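Local atomic coordinates of race-specific elicitor A4 (PDB entry 6BN0), a protein that binds chitin through a CBM14-type domain and acts as a fungal effector that triggers a hypersensitive response in Cf-4 tomato plants. Residues G55-D60 with N71-P76. Residues are numbered along the deposited sequence; the frame is centred on the assembly and turned at random.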
loop_
_atom_site.group_PDB
_atom_site.type_symbol
_atom_site.label_atom_id
_atom_site.label_comp_id
_atom_site.label_asym_id
_atom_site.label_seq_id
_atom_site.Cartn_x
_atom_site.Cartn_y
_atom_site.Cartn_z
ATOM N N GLY A 55 -8.046 -13.593 4.305
ATOM C CA GLY A 55 -9.479 -13.349 4.242
ATOM C C GLY A 55 -9.915 -12.412 3.119
ATOM O O GLY A 55 -11.120 -12.291 2.860
ATOM N N LEU A 56 -8.980 -11.747 2.459
ATOM C CA LEU A 56 -9.285 -10.703 1.490
ATOM C C LEU A 56 -9.041 -11.193 0.071
ATOM O O LEU A 56 -8.282 -12.144 -0.171
ATOM C CB LEU A 56 -8.434 -9.458 1.733
ATOM C CG LEU A 56 -8.650 -8.901 3.152
ATOM C CD1 LEU A 56 -7.991 -7.502 3.278
ATOM C CD2 LEU A 56 -10.171 -8.808 3.467
ATOM N N GLN A 57 -9.671 -10.500 -0.864
ATOM C CA GLN A 57 -9.584 -10.871 -2.274
ATOM C C GLN A 57 -9.401 -9.605 -3.101
ATOM O O GLN A 57 -9.812 -8.520 -2.677
ATOM C CB GLN A 57 -10.844 -11.615 -2.762
ATOM C CG GLN A 57 -11.108 -12.978 -2.075
ATOM C CD GLN A 57 -12.350 -13.643 -2.617
ATOM O OE1 GLN A 57 -13.187 -12.985 -3.208
ATOM N NE2 GLN A 57 -12.498 -14.928 -2.373
ATOM N N TRP A 58 -8.758 -9.754 -4.269
ATOM C CA TRP A 58 -8.440 -8.609 -5.122
ATOM C C TRP A 58 -9.719 -7.893 -5.556
ATOM O O TRP A 58 -10.666 -8.531 -6.032
ATOM C CB TRP A 58 -7.666 -9.072 -6.390
ATOM C CG TRP A 58 -7.229 -7.878 -7.216
ATOM C CD1 TRP A 58 -7.603 -7.566 -8.503
ATOM C CD2 TRP A 58 -6.364 -6.819 -6.774
ATOM N NE1 TRP A 58 -6.984 -6.390 -8.905
ATOM C CE2 TRP A 58 -6.237 -5.901 -7.854
ATOM C CE3 TRP A 58 -5.681 -6.560 -5.573
ATOM C CZ2 TRP A 58 -5.451 -4.739 -7.770
ATOM C CZ3 TRP A 58 -4.891 -5.385 -5.488
ATOM C CH2 TRP A 58 -4.776 -4.498 -6.592
ATOM N N ASN A 59 -9.716 -6.562 -5.452
ATOM C CA ASN A 59 -10.797 -5.702 -5.953
ATOM C C ASN A 59 -10.220 -4.845 -7.089
ATOM O O ASN A 59 -9.558 -3.824 -6.855
ATOM C CB ASN A 59 -11.386 -4.861 -4.802
ATOM C CG ASN A 59 -12.583 -4.021 -5.219
ATOM O OD1 ASN A 59 -13.276 -3.458 -4.356
ATOM N ND2 ASN A 59 -12.800 -3.874 -6.510
ATOM N N ASP A 60 -10.462 -5.275 -8.321
ATOM C CA ASP A 60 -9.919 -4.632 -9.514
ATOM C C ASP A 60 -10.733 -3.435 -9.961
ATOM O O ASP A 60 -10.441 -2.865 -11.020
ATOM C CB ASP A 60 -9.847 -5.645 -10.662
ATOM C CG ASP A 60 -8.801 -5.270 -11.715
ATOM O OD1 ASP A 60 -9.109 -5.305 -12.931
ATOM O OD2 ASP A 60 -7.655 -4.959 -11.311
ATOM N N ASN A 71 -17.213 -10.222 -0.542
ATOM C CA ASN A 71 -18.441 -9.715 -1.141
ATOM C C ASN A 71 -18.244 -8.416 -1.924
ATOM O O ASN A 71 -19.146 -8.018 -2.659
ATOM C CB ASN A 71 -19.508 -9.511 -0.065
ATOM C CG ASN A 71 -19.172 -8.379 0.853
ATOM O OD1 ASN A 71 -18.083 -8.325 1.414
ATOM N ND2 ASN A 71 -20.098 -7.441 0.993
ATOM N N LEU A 72 -17.099 -7.747 -1.809
ATOM C CA LEU A 72 -16.819 -6.559 -2.598
ATOM C C LEU A 72 -15.742 -6.795 -3.636
ATOM O O LEU A 72 -15.392 -5.865 -4.365
ATOM C CB LEU A 72 -16.377 -5.386 -1.706
ATOM C CG LEU A 72 -17.371 -4.998 -0.626
ATOM C CD1 LEU A 72 -16.727 -4.002 0.376
ATOM C CD2 LEU A 72 -18.598 -4.436 -1.315
ATOM N N SER A 73 -15.201 -7.997 -3.716
ATOM C CA SER A 73 -14.086 -8.231 -4.611
ATOM C C SER A 73 -14.587 -8.491 -6.018
ATOM O O SER A 73 -15.773 -8.718 -6.246
ATOM C CB SER A 73 -13.263 -9.432 -4.149
ATOM O OG SER A 73 -13.937 -10.622 -4.562
ATOM N N THR A 74 -13.654 -8.504 -6.965
ATOM C CA THR A 74 -13.968 -8.827 -8.349
ATOM C C THR A 74 -13.608 -10.291 -8.686
ATOM O O THR A 74 -13.476 -10.657 -9.857
ATOM C CB THR A 74 -13.277 -7.834 -9.298
ATOM O OG1 THR A 74 -11.891 -7.746 -8.960
ATOM C CG2 THR A 74 -13.919 -6.409 -9.252
ATOM N N CYS A 75 -13.459 -11.134 -7.683
ATOM C CA CYS A 75 -13.262 -12.552 -7.924
ATOM C C CYS A 75 -14.374 -13.050 -8.856
ATOM O O CYS A 75 -15.553 -12.758 -8.612
ATOM C CB CYS A 75 -13.289 -13.324 -6.597
ATOM S SG CYS A 75 -12.802 -15.126 -6.724
ATOM N N PRO A 76 -14.049 -13.772 -9.931
ATOM C CA PRO A 76 -15.114 -14.319 -10.787
ATOM C C PRO A 76 -15.917 -15.417 -10.124
ATOM O O PRO A 76 -16.990 -15.754 -10.630
ATOM C CB PRO A 76 -14.359 -14.858 -12.001
ATOM C CG PRO A 76 -12.929 -14.780 -11.689
ATOM C CD PRO A 76 -12.721 -14.277 -10.311
#
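Strand 57-59 meets the loop that follows strand 66-68 at about 90°. T74 carries most of the polar contact. Its backbone N donates to W58 O at 3.1 Å, in the plane of the carbonyl. Its OG1 sits between the backbone N and the carbonyl carbon (chi1 51°) and accepts from D60 N at 2.9 Å, nearly straight at 167°. T74 OG1 may also donate weakly to W58 O at 3.3 Å, but this is unsettled. The N59 and T74 side chains cross at about a right angle. S73 OG takes the same crowded rotamer. There it accepts from C75 N at 3.2 Å, an ST turn. S73 OG is also 2.8 Å from Q57 OE1, with P70 O a second possible acceptor. Q57 reaches it with an extended chain, and its CB packs on S73 CB at 3.5 Å. W58 NE1 donates within its ring plane to D60 OD2, from above the carboxylate plane. This probably helps fix the indole, which stacks with Y33 of the glycan pocket. Each hydroxyl thus accepts one backbone N-H, T74 OG1 across the contact, S73 OG within its loop. Short polar bonds add to the C30-C75 disulfide in this chitin-binding domain.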